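Uncharacterized protein Atu1656 (Agrobacterium tumefaciens, PDB 2OJH) is of unknown function but belongs to the TolB family and is built as a beta-propeller. Local coordinates at residues K109-L114 against P122-K127; N128-W133 against C146-Q151; V152-S157 against E165-H170; G173-P178 against I187-S192. All coordinates share one frame; numbering follows the deposited sequence. Where two conformers were deposited one is given.

Interaction 1 of 4, residues K109-L114 against P122-K127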
# COMPACT_ATOMS: atom_id res chain seq x y z
N LYS A 109 0.66 -7.25 -18.07
CA LYS A 109 0.83 -7.62 -16.66
C LYS A 109 1.53 -6.50 -15.93
O LYS A 109 2.17 -5.66 -16.55
CB LYS A 109 1.56 -8.94 -16.48
CG LYS A 109 2.89 -9.08 -17.13
CD LYS A 109 3.18 -10.57 -17.27
CE LYS A 109 4.18 -10.80 -18.37
NZ LYS A 109 4.47 -12.26 -18.58
N SER A 110 1.38 -6.48 -14.61
CA SER A 110 1.82 -5.32 -13.83
C SER A 110 3.30 -5.00 -13.99
O SER A 110 4.15 -5.88 -13.77
CB SER A 110 1.53 -5.53 -12.35
OG SER A 110 1.84 -4.35 -11.62
N ALA A 111 3.60 -3.76 -14.37
CA ALA A 111 4.95 -3.23 -14.45
C ALA A 111 5.00 -1.89 -13.72
O ALA A 111 4.04 -1.09 -13.78
CB ALA A 111 5.36 -3.01 -15.94
N ILE A 112 6.12 -1.63 -13.05
CA ILE A 112 6.26 -0.46 -12.18
C ILE A 112 6.82 0.70 -13.01
O ILE A 112 7.73 0.52 -13.82
CB ILE A 112 7.13 -0.80 -10.93
CG1 ILE A 112 6.40 -1.82 -10.03
CG2 ILE A 112 7.42 0.44 -10.13
CD1 ILE A 112 7.30 -2.34 -8.88
N TYR A 113 6.25 1.89 -12.84
CA TYR A 113 6.77 3.10 -13.51
C TYR A 113 6.86 4.23 -12.49
O TYR A 113 6.16 4.21 -11.48
CB TYR A 113 5.82 3.56 -14.61
CG TYR A 113 5.57 2.54 -15.70
CD1 TYR A 113 4.65 1.50 -15.52
CD2 TYR A 113 6.22 2.65 -16.93
CE1 TYR A 113 4.43 0.56 -16.53
CE2 TYR A 113 5.99 1.74 -17.95
CZ TYR A 113 5.10 0.69 -17.73
OH TYR A 113 4.88 -0.20 -18.75
N LEU A 114 7.69 5.23 -12.77
CA LEU A 114 7.68 6.50 -12.03
C LEU A 114 7.24 7.57 -13.00
O LEU A 114 7.47 7.44 -14.19
CB LEU A 114 9.10 6.89 -11.55
CG LEU A 114 9.84 5.87 -10.67
CD1 LEU A 114 11.13 6.50 -10.17
CD2 LEU A 114 8.98 5.43 -9.53
N PRO A 122 5.09 8.03 -18.02
CA PRO A 122 5.71 7.07 -17.12
C PRO A 122 7.06 6.53 -17.59
O PRO A 122 7.24 6.24 -18.77
CB PRO A 122 4.69 5.90 -17.10
CG PRO A 122 3.41 6.47 -17.59
CD PRO A 122 3.82 7.52 -18.59
N ARG A 123 7.98 6.40 -16.66
CA ARG A 123 9.29 5.84 -16.92
C ARG A 123 9.35 4.42 -16.36
O ARG A 123 9.22 4.24 -15.17
CB ARG A 123 10.36 6.72 -16.26
CG ARG A 123 10.53 8.12 -16.87
CD ARG A 123 11.09 9.15 -15.84
NE ARG A 123 11.97 8.52 -14.84
CZ ARG A 123 12.07 8.87 -13.56
NH1 ARG A 123 11.34 9.86 -13.06
NH2 ARG A 123 12.90 8.21 -12.76
N LEU A 124 9.56 3.41 -17.22
CA LEU A 124 9.57 1.98 -16.78
C LEU A 124 10.74 1.69 -15.85
O LEU A 124 11.91 2.01 -16.18
CB LEU A 124 9.62 0.99 -17.99
CG LEU A 124 9.61 -0.51 -17.66
CD1 LEU A 124 8.29 -0.96 -17.00
CD2 LEU A 124 9.90 -1.32 -18.92
N MSE A 125 10.42 1.07 -14.71
CA MSE A 125 11.42 0.70 -13.74
C MSE A 125 11.74 -0.79 -13.81
O MSE A 125 12.91 -1.17 -13.72
CB MSE A 125 10.96 1.01 -12.31
CG MSE A 125 10.85 2.45 -11.91
SE MSE A 125 12.49 3.46 -12.24
CE MSE A 125 12.03 4.50 -13.78
N THR A 126 10.72 -1.64 -13.94
CA THR A 126 10.94 -3.06 -13.84
C THR A 126 10.83 -3.83 -15.17
O THR A 126 9.77 -3.83 -15.80
CB THR A 126 9.95 -3.68 -12.90
OG1 THR A 126 8.62 -3.33 -13.33
CG2 THR A 126 10.19 -3.18 -11.50
N LYS A 127 11.92 -4.48 -15.56
CA LYS A 127 11.94 -5.28 -16.76
C LYS A 127 11.46 -6.70 -16.52
O LYS A 127 11.18 -7.41 -17.47
CB LYS A 127 13.34 -5.28 -17.38
CG LYS A 127 13.75 -3.91 -17.92
CD LYS A 127 15.19 -3.89 -18.30
CE LYS A 127 15.64 -2.47 -18.65
NZ LYS A 127 17.06 -2.53 -19.02
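Tyr113 and Leu124 face each other as a non-hydrogen-bonded pair in the antiparallel hairpin that makes the last two strands, 111-116 and 123-124, of a four-stranded beta-propeller blade. Tyr113 CB sits 3.6 Å from Pro122 CB. CG, anti to its own carbonyl carbon (chi1 -59°), is still against that proline carbon. Further out, CD2 passes 3.4 Å from Leu124 CA, CE2 packs on Leu124 CB, and CZ comes to 3.7 Å from Leu124 CD1. This methyl lies over one face of the ring, displaced toward the rim, in a CH-pi contact 3.9 Å from the Tyr113 centroid. At the tip, OH is hydrogen-bonded to Glu106, while Phe82 meets the ring edge-to-face. On the other face of the sheet, Leu114 crosses Met125, a selenomethionine, at about a right angle, its CG 3.8 Å from Met125 CG. Leu114 and Arg123 exchange two backbone hydrogen bonds, and Met125 N donates to Ile112 O. Beyond that the ladder runs on through a side chain: Thr126 OG1, held between its own backbone N and carbonyl carbon (chi1 55°), accepts Ile112 N at 3.0 Å in a nearly straight bond.

Interaction 2 of 4, residues N128-W133 against C146-Q151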
# COMPACT_ATOMS: atom_id res chain seq x y z
N ASN A 128 11.38 -7.11 -15.25
CA ASN A 128 10.98 -8.47 -14.85
C ASN A 128 9.61 -8.41 -14.22
O ASN A 128 9.40 -7.66 -13.25
CB ASN A 128 12.00 -9.05 -13.88
CG ASN A 128 13.41 -9.15 -14.48
OD1 ASN A 128 13.59 -9.50 -15.65
ND2 ASN A 128 14.42 -8.85 -13.67
N LEU A 129 8.66 -9.16 -14.80
CA LEU A 129 7.23 -8.98 -14.52
C LEU A 129 6.57 -10.28 -14.07
O LEU A 129 7.11 -11.36 -14.31
CB LEU A 129 6.51 -8.44 -15.77
CG LEU A 129 7.18 -7.25 -16.43
CD1 LEU A 129 6.43 -6.76 -17.66
CD2 LEU A 129 7.34 -6.08 -15.44
N PRO A 130 5.41 -10.17 -13.39
CA PRO A 130 4.85 -8.91 -12.93
C PRO A 130 5.50 -8.39 -11.64
O PRO A 130 5.99 -9.18 -10.80
CB PRO A 130 3.39 -9.25 -12.65
CG PRO A 130 3.40 -10.68 -12.31
CD PRO A 130 4.57 -11.32 -13.00
N SER A 131 5.50 -7.07 -11.49
CA SER A 131 5.99 -6.40 -10.28
C SER A 131 4.98 -5.37 -9.75
O SER A 131 4.39 -4.60 -10.53
CB SER A 131 7.34 -5.75 -10.57
OG SER A 131 8.28 -6.71 -11.03
N TYR A 132 4.76 -5.37 -8.43
CA TYR A 132 3.70 -4.56 -7.79
C TYR A 132 4.32 -3.56 -6.80
O TYR A 132 4.86 -3.96 -5.78
CB TYR A 132 2.70 -5.48 -7.09
CG TYR A 132 2.10 -6.49 -8.04
CD1 TYR A 132 0.95 -6.19 -8.78
CD2 TYR A 132 2.70 -7.74 -8.21
CE1 TYR A 132 0.39 -7.13 -9.65
CE2 TYR A 132 2.17 -8.65 -9.10
CZ TYR A 132 1.01 -8.34 -9.81
OH TYR A 132 0.49 -9.28 -10.67
N TRP A 133 4.27 -2.28 -7.13
CA TRP A 133 4.90 -1.24 -6.30
C TRP A 133 4.26 -1.13 -4.89
O TRP A 133 3.03 -1.06 -4.77
CB TRP A 133 4.84 0.10 -7.00
CG TRP A 133 5.73 1.09 -6.29
CD1 TRP A 133 7.02 1.40 -6.59
CD2 TRP A 133 5.40 1.83 -5.10
NE1 TRP A 133 7.50 2.34 -5.70
CE2 TRP A 133 6.52 2.61 -4.77
CE3 TRP A 133 4.25 1.96 -4.33
CZ2 TRP A 133 6.53 3.45 -3.66
CZ3 TRP A 133 4.28 2.79 -3.21
CH2 TRP A 133 5.40 3.53 -2.90
N CYS A 146 6.51 -6.20 -4.68
CA CYS A 146 6.29 -7.65 -4.75
C CYS A 146 6.59 -7.99 -6.21
O CYS A 146 6.10 -7.29 -7.12
CB CYS A 146 4.85 -8.03 -4.42
SG CYS A 146 4.53 -9.82 -4.63
N GLY A 147 7.49 -8.96 -6.43
CA GLY A 147 7.76 -9.46 -7.75
C GLY A 147 7.36 -10.91 -7.82
O GLY A 147 7.70 -11.70 -6.93
N ILE A 148 6.62 -11.28 -8.87
CA ILE A 148 6.30 -12.70 -9.06
C ILE A 148 7.18 -13.23 -10.18
O ILE A 148 7.22 -12.62 -11.27
CB ILE A 148 4.79 -12.97 -9.34
CG1 ILE A 148 3.93 -12.31 -8.28
CG2 ILE A 148 4.49 -14.49 -9.33
CD1 ILE A 148 2.48 -12.14 -8.73
N ARG A 149 7.92 -14.29 -9.89
CA ARG A 149 8.84 -14.89 -10.85
C ARG A 149 8.58 -16.38 -10.88
O ARG A 149 8.84 -17.09 -9.91
CB ARG A 149 10.28 -14.61 -10.45
CG ARG A 149 10.57 -13.14 -10.10
CD ARG A 149 10.65 -12.23 -11.33
NE ARG A 149 10.94 -10.86 -10.92
CZ ARG A 149 10.03 -9.88 -10.82
NH1 ARG A 149 8.76 -10.11 -11.11
NH2 ARG A 149 10.39 -8.67 -10.43
N ASP A 150 8.04 -16.85 -12.00
CA ASP A 150 7.57 -18.23 -12.13
C ASP A 150 6.78 -18.67 -10.90
O ASP A 150 7.08 -19.72 -10.34
CB ASP A 150 8.76 -19.17 -12.37
CG ASP A 150 9.53 -18.80 -13.65
OD1 ASP A 150 8.86 -18.61 -14.68
OD2 ASP A 150 10.78 -18.71 -13.60
N GLN A 151 5.80 -17.86 -10.49
CA GLN A 151 4.90 -18.18 -9.38
C GLN A 151 5.58 -18.22 -8.01
O GLN A 151 5.07 -18.81 -7.06
CB GLN A 151 4.15 -19.49 -9.66
CG GLN A 151 3.11 -19.37 -10.78
CD GLN A 151 2.14 -18.25 -10.52
OE1 GLN A 151 1.47 -18.22 -9.47
NE2 GLN A 151 2.06 -17.29 -11.44
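Cys146 and Tyr132 form the hydrogen-bonded pair of an antiparallel hairpin, strands 131-136 and 142-149, the first two of a beta-propeller blade. Cys146 O accepts Tyr132 N at 2.7 Å, and Cys146 N returns a bond to Tyr132 O. Gly147 comes next, opposite Ser131; having no side chain, it lets the guanidinium of Arg149 fold in beside it. Ile148 N donates to Pro130 O at 2.9 Å, the proline following a cis peptide bond. The Ile148 side chain reaches back over the same face as Tyr132, with CD1 at the edge of the tyrosine ring, 3.5 Å from Tyr132 CE2, and 4.0 Å from Pro130 CG. The Arg149 chain bends at chi2 (-75°), which sets CD to one side, and the guanidinium ends beside the 128-133 segment. Its NH1 donates to Pro130 O at 2.9 Å, approaching from above that carbonyl plane, so two N-H groups grip one oxygen; NH1 also bonds Ile148 O. The Asn128 carbonyl carbon lies over one face of the guanidinium. NH2 makes a salt bridge with Glu165, which also takes Asn128 ND2, and sits 2.9 Å from Ser131 OG. Ser131 OG donates to Asn128 O at 2.7 Å, in the plane of the carbonyl.

Interaction 3 of 4, residues V152-S157 against E165-H170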
# COMPACT_ATOMS: atom_id res chain seq x y z
N VAL A 152 6.75 -17.59 -7.92
CA VAL A 152 7.42 -17.35 -6.65
C VAL A 152 7.23 -15.85 -6.34
O VAL A 152 7.63 -14.98 -7.13
CB VAL A 152 8.93 -17.69 -6.71
CG1 VAL A 152 9.59 -17.48 -5.36
CG2 VAL A 152 9.16 -19.12 -7.24
N PHE A 153 6.60 -15.57 -5.19
CA PHE A 153 6.21 -14.24 -4.77
C PHE A 153 7.26 -13.72 -3.80
O PHE A 153 7.34 -14.22 -2.67
CB PHE A 153 4.86 -14.28 -4.02
CG PHE A 153 3.68 -14.66 -4.86
CD1 PHE A 153 3.57 -15.93 -5.43
CD2 PHE A 153 2.63 -13.76 -5.03
CE1 PHE A 153 2.45 -16.29 -6.18
CE2 PHE A 153 1.49 -14.13 -5.77
CZ PHE A 153 1.41 -15.36 -6.37
N ASP A 154 8.07 -12.75 -4.21
CA ASP A 154 9.12 -12.26 -3.32
C ASP A 154 9.14 -10.76 -3.15
O ASP A 154 8.60 -10.00 -3.99
CB ASP A 154 10.51 -12.70 -3.79
CG ASP A 154 10.83 -14.13 -3.41
OD1 ASP A 154 10.61 -14.53 -2.23
OD2 ASP A 154 11.31 -14.85 -4.31
N ILE A 155 9.85 -10.35 -2.10
CA ILE A 155 10.09 -8.94 -1.84
C ILE A 155 11.37 -8.56 -2.54
O ILE A 155 12.39 -9.25 -2.42
CB ILE A 155 10.24 -8.69 -0.31
CG1 ILE A 155 9.02 -9.29 0.46
CG2 ILE A 155 10.47 -7.19 -0.01
CD1 ILE A 155 7.62 -8.81 -0.01
N TYR A 156 11.30 -7.46 -3.29
CA TYR A 156 12.45 -6.94 -4.02
C TYR A 156 12.60 -5.48 -3.65
O TYR A 156 11.64 -4.85 -3.17
CB TYR A 156 12.22 -7.00 -5.55
CG TYR A 156 12.25 -8.39 -6.10
CD1 TYR A 156 13.43 -8.93 -6.59
CD2 TYR A 156 11.10 -9.19 -6.09
CE1 TYR A 156 13.48 -10.26 -7.04
CE2 TYR A 156 11.14 -10.51 -6.54
CZ TYR A 156 12.33 -11.03 -7.01
OH TYR A 156 12.38 -12.32 -7.48
N SER A 157 13.79 -4.93 -3.89
CA SER A 157 13.94 -3.50 -3.85
C SER A 157 14.74 -3.06 -5.08
O SER A 157 15.44 -3.87 -5.69
CB SER A 157 14.63 -3.06 -2.55
OG SER A 157 15.94 -3.57 -2.49
N GLU A 165 17.98 -4.46 -9.47
CA GLU A 165 16.97 -5.17 -8.69
C GLU A 165 17.64 -6.08 -7.65
O GLU A 165 18.60 -6.81 -7.97
CB GLU A 165 16.09 -5.97 -9.66
CG GLU A 165 15.13 -6.97 -9.06
CD GLU A 165 14.22 -7.59 -10.12
OE1 GLU A 165 14.65 -8.57 -10.78
OE2 GLU A 165 13.08 -7.09 -10.30
N THR A 166 17.15 -6.02 -6.41
CA THR A 166 17.69 -6.80 -5.31
C THR A 166 16.58 -7.65 -4.72
O THR A 166 15.53 -7.13 -4.35
CB THR A 166 18.26 -5.90 -4.20
OG1 THR A 166 19.43 -5.25 -4.68
CG2 THR A 166 18.63 -6.70 -2.95
N ARG A 167 16.83 -8.95 -4.63
CA ARG A 167 15.86 -9.90 -4.10
C ARG A 167 16.06 -10.04 -2.58
O ARG A 167 17.15 -10.39 -2.12
CB ARG A 167 16.07 -11.23 -4.81
CG ARG A 167 14.98 -12.23 -4.56
CD ARG A 167 15.18 -13.47 -5.36
NE ARG A 167 14.28 -14.53 -4.91
CZ ARG A 167 14.37 -15.80 -5.27
NH1 ARG A 167 15.36 -16.19 -6.06
NH2 ARG A 167 13.49 -16.68 -4.81
N LEU A 168 15.01 -9.75 -1.79
CA LEU A 168 15.14 -9.73 -0.33
C LEU A 168 14.57 -10.94 0.37
O LEU A 168 14.96 -11.24 1.50
CB LEU A 168 14.51 -8.46 0.26
CG LEU A 168 15.21 -7.18 -0.23
CD1 LEU A 168 14.37 -6.00 0.11
CD2 LEU A 168 16.62 -7.01 0.35
N THR A 169 13.63 -11.62 -0.27
CA THR A 169 13.16 -12.91 0.21
C THR A 169 13.39 -13.91 -0.91
O THR A 169 13.53 -13.52 -2.07
CB THR A 169 11.69 -12.90 0.69
OG1 THR A 169 10.81 -12.57 -0.39
CG2 THR A 169 11.49 -11.91 1.82
N HIS A 170 13.43 -15.18 -0.56
CA HIS A 170 13.84 -16.21 -1.48
C HIS A 170 12.87 -17.40 -1.46
O HIS A 170 13.28 -18.53 -1.29
CB HIS A 170 15.31 -16.61 -1.20
CG HIS A 170 16.27 -15.49 -1.42
ND1 HIS A 170 16.58 -14.57 -0.43
CD2 HIS A 170 16.94 -15.08 -2.53
CE1 HIS A 170 17.42 -13.67 -0.92
NE2 HIS A 170 17.65 -13.96 -2.19
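Val152 brings CG1 to within 4.0 Å of Arg167 NH2, at the end of an arginine chain extended from CG to NE. Two residues on, Asp154 receives that guanidinium: OD2 takes NH2 of Arg167 on its syn side at 2.9 Å, a salt bridge, with a weak bond from NE beside it. The two planes are turned 46° apart, so this is a skewed rather than a flat pairing. The other oxygen, Asp154 OD1, accepts Thr169 OG1 at 2.7 Å from the anti side. With OG1 between its backbone N and carbonyl carbon (chi1 62°), Thr169 also receives Ile155 N at 3.0 Å, one hydroxyl thus joining carboxylate and backbone. Ile155 O accepts Leu168 N. The Tyr156 ring meets aliphatic carbons obliquely, CE1 lying 3.5 Å from Arg167 CG and CD1 3.6 Å from Glu165 CG; the Glu165 carboxylate goes on to Tyr145, Arg149 and Asn128. Ser157 and Thr166 close the ladder with paired backbone bonds. Within this propeller blade, strand 165-167 is one edge strand of the sheet and strand 142-149 flanks 152-159 on its other side, while Ile155 packs on strands 175-180 and 186-191 of the next sheet.

Interaction 4 of 4, residues G173-P178 against I187-S192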
# COMPACT_ATOMS: atom_id res chain seq x y z
N GLY A 173 7.54 -19.28 1.47
CA GLY A 173 6.13 -18.91 1.36
C GLY A 173 5.94 -17.92 0.24
O GLY A 173 6.88 -17.63 -0.51
N ARG A 174 4.72 -17.40 0.09
CA ARG A 174 4.50 -16.24 -0.79
C ARG A 174 4.70 -14.98 0.04
O ARG A 174 4.27 -14.91 1.18
CB ARG A 174 3.09 -16.24 -1.39
CG ARG A 174 2.69 -17.53 -2.08
CD ARG A 174 1.31 -17.37 -2.70
NE ARG A 174 1.00 -18.49 -3.59
CZ ARG A 174 -0.14 -18.63 -4.24
NH1 ARG A 174 -1.10 -17.73 -4.12
NH2 ARG A 174 -0.33 -19.69 -5.00
N ASN A 175 5.35 -13.98 -0.53
CA ASN A 175 5.69 -12.78 0.23
C ASN A 175 5.19 -11.59 -0.54
O ASN A 175 5.47 -11.47 -1.73
CB ASN A 175 7.20 -12.69 0.43
CG ASN A 175 7.75 -13.93 1.07
OD1 ASN A 175 7.54 -14.18 2.27
ND2 ASN A 175 8.41 -14.76 0.27
N ASP A 176 4.48 -10.70 0.15
CA ASP A 176 3.77 -9.63 -0.53
C ASP A 176 3.73 -8.37 0.32
O ASP A 176 4.15 -8.37 1.49
CB ASP A 176 2.34 -10.11 -0.82
CG ASP A 176 1.68 -9.39 -1.98
OD1 ASP A 176 2.11 -8.28 -2.37
OD2 ASP A 176 0.71 -9.96 -2.50
N GLY A 177 3.27 -7.27 -0.29
CA GLY A 177 3.01 -6.01 0.43
C GLY A 177 4.12 -5.43 1.29
O GLY A 177 3.89 -5.18 2.49
N PRO A 178 5.30 -5.15 0.69
CA PRO A 178 6.42 -4.55 1.43
C PRO A 178 6.30 -3.05 1.64
O PRO A 178 5.93 -2.31 0.70
CB PRO A 178 7.63 -4.85 0.55
CG PRO A 178 7.09 -5.01 -0.82
CD PRO A 178 5.67 -5.45 -0.71
N ILE A 187 11.97 -3.49 6.14
CA ILE A 187 10.82 -3.51 5.25
C ILE A 187 9.84 -4.51 5.88
O ILE A 187 10.22 -5.65 6.12
CB ILE A 187 11.22 -3.95 3.83
CG1 ILE A 187 12.01 -2.83 3.11
CG2 ILE A 187 9.97 -4.37 3.00
CD1 ILE A 187 12.87 -3.33 1.97
N TYR A 188 8.61 -4.07 6.18
CA TYR A 188 7.56 -4.95 6.72
C TYR A 188 6.78 -5.48 5.52
O TYR A 188 6.60 -4.77 4.49
CB TYR A 188 6.62 -4.18 7.66
CG TYR A 188 7.20 -3.86 9.03
CD1 TYR A 188 8.27 -2.97 9.19
CD2 TYR A 188 6.68 -4.47 10.18
CE1 TYR A 188 8.82 -2.72 10.48
CE2 TYR A 188 7.20 -4.21 11.45
CZ TYR A 188 8.26 -3.34 11.59
OH TYR A 188 8.74 -3.11 12.84
N PHE A 189 6.33 -6.73 5.63
CA PHE A 189 5.64 -7.40 4.53
C PHE A 189 4.83 -8.55 5.12
O PHE A 189 4.86 -8.75 6.35
CB PHE A 189 6.66 -7.87 3.46
CG PHE A 189 7.58 -8.99 3.93
CD1 PHE A 189 8.73 -8.71 4.69
CD2 PHE A 189 7.29 -10.31 3.62
CE1 PHE A 189 9.55 -9.73 5.14
CE2 PHE A 189 8.12 -11.36 4.07
CZ PHE A 189 9.26 -11.06 4.84
N ASN A 190 4.06 -9.26 4.30
CA ASN A 190 3.40 -10.49 4.81
C ASN A 190 3.87 -11.75 4.10
O ASN A 190 4.30 -11.71 2.95
CB ASN A 190 1.86 -10.38 4.87
CG ASN A 190 1.20 -10.17 3.50
OD1 ASN A 190 1.82 -9.76 2.51
ND2 ASN A 190 -0.09 -10.40 3.47
N SER A 191 3.80 -12.89 4.79
CA SER A 191 4.30 -14.09 4.19
C SER A 191 3.38 -15.23 4.60
O SER A 191 2.87 -15.24 5.74
CB SER A 191 5.73 -14.34 4.68
OG SER A 191 6.27 -15.52 4.11
N SER A 192 3.17 -16.17 3.69
CA SER A 192 2.33 -17.34 3.98
C SER A 192 3.14 -18.50 4.51
O SER A 192 2.60 -19.60 4.69
CB SER A 192 1.63 -17.82 2.70
OG SER A 192 2.60 -18.23 1.72
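Asn175 and Ser191 are joined by a side-chain hydrogen bond in this antiparallel hairpin, the first two strands of a beta-propeller blade: Ser191 OG donates to Asn175 OD1 at 2.6 Å. Both atoms have a further partner in Arg193, and Asn175 ND2 is hydrogen-bonded to Phe153 O and Glu172 O. A second hydroxyl serves the backbone. Ser192 OG, set between its own N and carbonyl carbon (chi1 62°), accepts Arg174 N at 2.8 Å, while Ser192 N donates to Arg174 O. The regular backbone bonds join Asp176 and Asn190 in both directions. Next to them Gly177 N donates to Asp176 OD1 at 2.6 Å, where the Gly177 backbone has positive phi, a conformation that favours glycine. Among apolar contacts, Pro178 CB and Ile187 CG2 are tight at 3.4 Å. Phe189 lies side by side with Asn175, the OD1 of Asn175 at the ring edge, 3.4 Å from Phe189 CE2, with amide and ring planes 72° apart. One meeting is unfavourable by itself: Asn190 OD1 and Asp176 O, both acceptors, are 2.9 Å apart. The Asn190 amide is probably held that way by its ND2, which donates to Asp219 O. In this largely buried contact Ser192 OG takes a backbone N-H and Ser191 OG is paired with Asn175 OD1, so these polar side chains add to the backbone ladder.

In the fold
The four contacts follow one another along the chain and step around the propeller through three successive blades. Interactions 2 and 3 are the two halves of one sheet, 9 Å between centres, joined by Gly147 N to Asp154 O at 2.9 Å. Interaction 1 belongs to the preceding blade and reaches interaction 2 through Ser110 OG, 2.8 Å from Ser131 O. On the other side, interaction 4 opens the following blade and meets interaction 3 through Asn175 N, 2.9 Å from Phe153 O. Interactions 1 and 4 do not touch, with centres 20 Å apart. Acetic acid, probably from crystallisation, is bound about 3 Å from the side chain of Asp176 in interaction 4.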